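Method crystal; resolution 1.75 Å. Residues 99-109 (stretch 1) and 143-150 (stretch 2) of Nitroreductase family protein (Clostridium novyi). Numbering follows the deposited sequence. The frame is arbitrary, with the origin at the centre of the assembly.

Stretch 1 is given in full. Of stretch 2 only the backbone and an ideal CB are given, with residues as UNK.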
# COMPACT_ATOMS: atom_id res chain seq x y z
N ILE B 99 11.30 -6.02 0.79
CA ILE B 99 10.70 -4.94 1.57
C ILE B 99 10.36 -3.73 0.71
O ILE B 99 9.34 -3.07 0.94
CB ILE B 99 11.62 -4.54 2.76
CG1 ILE B 99 11.19 -5.34 3.97
CG2 ILE B 99 11.49 -3.04 3.15
CD1 ILE B 99 9.71 -5.16 4.32
N TYR B 100 11.21 -3.46 -0.27
CA TYR B 100 11.01 -2.32 -1.18
C TYR B 100 9.65 -2.37 -1.92
O TYR B 100 9.05 -1.33 -2.15
CB TYR B 100 12.17 -2.18 -2.18
CG TYR B 100 12.05 -3.00 -3.44
CD1 TYR B 100 11.38 -2.50 -4.57
CD2 TYR B 100 12.65 -4.25 -3.55
CE1 TYR B 100 11.30 -3.23 -5.74
CE2 TYR B 100 12.55 -5.00 -4.71
CZ TYR B 100 11.86 -4.49 -5.80
OH TYR B 100 11.77 -5.20 -6.98
N LEU B 101 9.21 -3.57 -2.30
CA LEU B 101 7.92 -3.73 -2.95
C LEU B 101 6.78 -3.39 -1.98
O LEU B 101 5.88 -2.61 -2.32
CB LEU B 101 7.75 -5.14 -3.52
CG LEU B 101 8.54 -5.36 -4.82
CD1 LEU B 101 8.53 -6.84 -5.22
CD2 LEU B 101 8.04 -4.41 -5.97
N ILE B 102 6.86 -3.90 -0.75
CA ILE B 102 5.86 -3.59 0.25
C ILE B 102 5.78 -2.08 0.53
O ILE B 102 4.72 -1.46 0.46
CB ILE B 102 6.14 -4.33 1.58
CG1 ILE B 102 5.98 -5.85 1.37
CG2 ILE B 102 5.22 -3.74 2.71
CD1 ILE B 102 6.32 -6.75 2.60
N ASP B 103 6.94 -1.49 0.81
CA ASP B 103 7.01 -0.11 1.24
C ASP B 103 6.65 0.87 0.13
O ASP B 103 5.91 1.85 0.35
CB ASP B 103 8.37 0.17 1.82
CG ASP B 103 8.51 -0.38 3.25
OD1 ASP B 103 7.54 -0.95 3.79
OD2 ASP B 103 9.58 -0.28 3.81
N THR B 104 7.11 0.58 -1.07
CA THR B 104 6.77 1.44 -2.21
C THR B 104 5.27 1.30 -2.52
O THR B 104 4.63 2.31 -2.86
CB THR B 104 7.67 1.14 -3.45
OG1 THR B 104 9.04 1.17 -3.07
CG2 THR B 104 7.43 2.16 -4.60
N ALA B 105 4.68 0.09 -2.41
CA ALA B 105 3.22 -0.09 -2.66
C ALA B 105 2.38 0.75 -1.68
O ALA B 105 1.38 1.42 -2.07
CB ALA B 105 2.78 -1.61 -2.58
N ILE B 106 2.79 0.72 -0.42
CA ILE B 106 2.14 1.48 0.67
C ILE B 106 2.11 2.94 0.26
O ILE B 106 1.06 3.59 0.25
CB ILE B 106 2.88 1.30 2.04
CG1 ILE B 106 2.76 -0.12 2.60
CG2 ILE B 106 2.29 2.25 3.13
CD1 ILE B 106 3.64 -0.40 3.85
N ALA B 107 3.28 3.49 -0.09
CA ALA B 107 3.40 4.92 -0.40
C ALA B 107 2.63 5.30 -1.66
O ALA B 107 1.96 6.35 -1.70
CB ALA B 107 4.91 5.36 -0.51
N MSE B 108 2.72 4.46 -2.68
CA MSE B 108 1.94 4.67 -3.90
C MSE B 108 0.42 4.63 -3.63
O MSE B 108 -0.33 5.37 -4.27
CB MSE B 108 2.33 3.64 -4.98
CG MSE B 108 1.71 3.94 -6.32
SE MSE B 108 2.14 5.76 -7.07
CE MSE B 108 2.93 4.93 -8.71
N GLU B 109 -0.06 3.81 -2.69
CA GLU B 109 -1.51 3.84 -2.38
C GLU B 109 -1.88 5.16 -1.66
O GLU B 109 -3.03 5.63 -1.79
CB GLU B 109 -1.95 2.60 -1.59
CG GLU B 109 -3.47 2.47 -1.38
CD GLU B 109 -4.26 2.35 -2.68
OE1 GLU B 109 -3.62 2.38 -3.78
OE2 GLU B 109 -5.51 2.25 -2.59
N UNK B 143 18.22 0.52 -9.99
CA UNK B 143 16.95 0.78 -9.33
C UNK B 143 15.82 0.06 -10.05
O UNK B 143 16.02 -0.46 -11.14
CB UNK B 143 16.67 2.28 -9.27
N UNK B 144 14.63 0.06 -9.44
CA UNK B 144 13.46 -0.65 -9.97
C UNK B 144 12.32 0.33 -10.14
O UNK B 144 12.09 1.15 -9.26
CB UNK B 144 13.04 -1.80 -9.05
N UNK B 145 11.65 0.27 -11.30
CA UNK B 145 10.39 1.00 -11.51
C UNK B 145 9.26 0.12 -10.98
O UNK B 145 8.93 -0.91 -11.56
CB UNK B 145 10.18 1.35 -12.98
N UNK B 146 8.66 0.53 -9.88
CA UNK B 146 7.64 -0.29 -9.22
C UNK B 146 6.26 -0.19 -9.90
O UNK B 146 5.62 -1.21 -10.21
CB UNK B 146 7.52 0.13 -7.75
N UNK B 147 5.78 1.03 -10.07
CA UNK B 147 4.48 1.32 -10.62
C UNK B 147 4.47 2.77 -11.05
O UNK B 147 5.39 3.52 -10.76
CB UNK B 147 3.37 1.03 -9.61
N UNK B 148 3.45 3.09 -11.82
CA UNK B 148 3.20 4.46 -12.26
C UNK B 148 1.69 4.67 -12.37
O UNK B 148 0.91 3.72 -12.45
CB UNK B 148 3.89 4.75 -13.59
N UNK B 149 1.27 5.93 -12.39
CA UNK B 149 -0.13 6.26 -12.59
C UNK B 149 -0.29 7.60 -13.31
O UNK B 149 0.45 8.58 -13.00
CB UNK B 149 -0.86 6.29 -11.25
N UNK B 150 -1.28 7.67 -14.23
CA UNK B 150 -1.69 9.00 -14.68
C UNK B 150 -2.32 9.77 -13.50
O UNK B 150 -2.75 9.18 -12.52
CB UNK B 150 -2.67 8.89 -15.85

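Residues 99-109 form a helix that runs at 20° to the strand beginning at position 144, their axes 9.0 Å apart at closest approach. Tyr100, Leu101, Thr104 and Met108 supply the helix side of the contact, so the visible surface is largely apolar, with the phenol OH of Tyr100 as its polar outlier.

Position 143 precedes the strand, and its ideal CB has nothing of the helix within 5.5 Å. The helix therefore sets no preference here. The residue is Leu143, which makes no contact with stretch 1.

At position 144 the backbone is extended (phi/psi -123/134) and CA-to-CB points toward the helix, with the ideal CB 4.0 Å from Tyr100 CE1. A side chain leaving this point can run along the tyrosine toward its hydroxyl; a long aliphatic, an aromatic or a long polar chain would all be reasonable. The deposited residue is Arg144, with chi1 to chi3 all m, a folded conformation that brings the guanidinium back to the phenol. Arg144 NH1 lies 3.2 Å from Tyr100 OH, but the angle is poor and the pair is not a hydrogen bond. The guanidinium nitrogens are instead satisfied elsewhere in the structure.

Position 145 turns its CA-to-CB bond away from the helix, as expected from strand alternation, and stretch 1 leaves the choice open. It is Val145, chi1 t, without contact to the helix.

At position 146 the ideal CB is 3.8 Å from Thr104 CG2, 4.9 Å from Leu101 CD2 and 5.4 Å from Tyr100 CE1, so it enters a shallow apolar pocket with little depth beyond CB. A small or medium aliphatic such as alanine, valine or isoleucine would suit it, whereas a charge would find no partner among these three neighbouring atoms. Val146 occupies it with chi1 t and has the largest area covered by the helix of any residue in the strand. The two methyls diverge: Val146 CG2 packs 3.7 Å from Thr104 CG2 and reaches the edge of the Tyr100 ring, 4.0 Å from Tyr100 CE1, while Val146 CG1 lies 4.1 Å from Leu101 CD2. Thr104 OG1 donates a hydrogen bond to Tyr100 O, 2.7 Å away, while its methyl faces the strand.

The phi/psi of -80/-53 at 146 interrupts the regular alternation, and position 147 also points toward the helix. Its ideal CB is already 4.0 Å from Met108 CE, which favours a small residue. Ala147 CB lies 4.0 Å from Met108 CE, and Ala147 O is nearer, 3.5 Å from the same atom.

Position 148 points away, leaving its side chain unconstrained by the helix. It is Leu148, touched through its backbone, with Leu148 CA 3.6 Å from Met108 CE.

Position 149 points toward the helix again, its ideal CB 4.8 Å from Met108 CE; a small or beta-branched residue (alanine, serine, valine, threonine) would fit. Thr149 CG2 lies 4.2 Å from Met108 CE, while Thr149 OG1 donates a hydrogen bond to the backbone O of position 150, 2.7 Å away.

Position 150 is out of reach, so stretch 1 sets no preference; its phi of -65° would admit proline among many residues. It is Pro150.

Stretch 2 (143-150) LRVVALTP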
# COMPACT_ATOMS: atom_id res chain seq x y z
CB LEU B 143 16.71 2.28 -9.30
CG LEU B 143 17.82 3.07 -8.59
CD1 LEU B 143 17.60 4.58 -8.75
CD2 LEU B 143 17.92 2.71 -7.13
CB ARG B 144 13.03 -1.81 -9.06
CG ARG B 144 14.13 -2.88 -8.84
CD ARG B 144 14.59 -3.56 -10.13
NE ARG B 144 13.47 -4.07 -10.93
CZ ARG B 144 12.81 -5.21 -10.72
NH1 ARG B 144 13.14 -6.01 -9.72
NH2 ARG B 144 11.81 -5.54 -11.52
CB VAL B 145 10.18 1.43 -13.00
CG1 VAL B 145 8.87 2.26 -13.16
CG2 VAL B 145 11.45 2.20 -13.52
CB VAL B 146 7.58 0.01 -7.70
CG1 VAL B 146 6.46 -0.81 -6.97
CG2 VAL B 146 8.95 -0.20 -7.00
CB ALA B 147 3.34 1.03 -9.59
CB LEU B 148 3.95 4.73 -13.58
CG LEU B 148 3.61 3.91 -14.83
CD1 LEU B 148 2.49 4.57 -15.66
CD2 LEU B 148 4.86 3.69 -15.68
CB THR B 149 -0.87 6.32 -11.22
OG1 THR B 149 -2.23 6.79 -11.40
CG2 THR B 149 -0.15 7.26 -10.27
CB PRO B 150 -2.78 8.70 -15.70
CG PRO B 150 -3.32 7.33 -15.26
CD PRO B 150 -2.12 6.60 -14.81
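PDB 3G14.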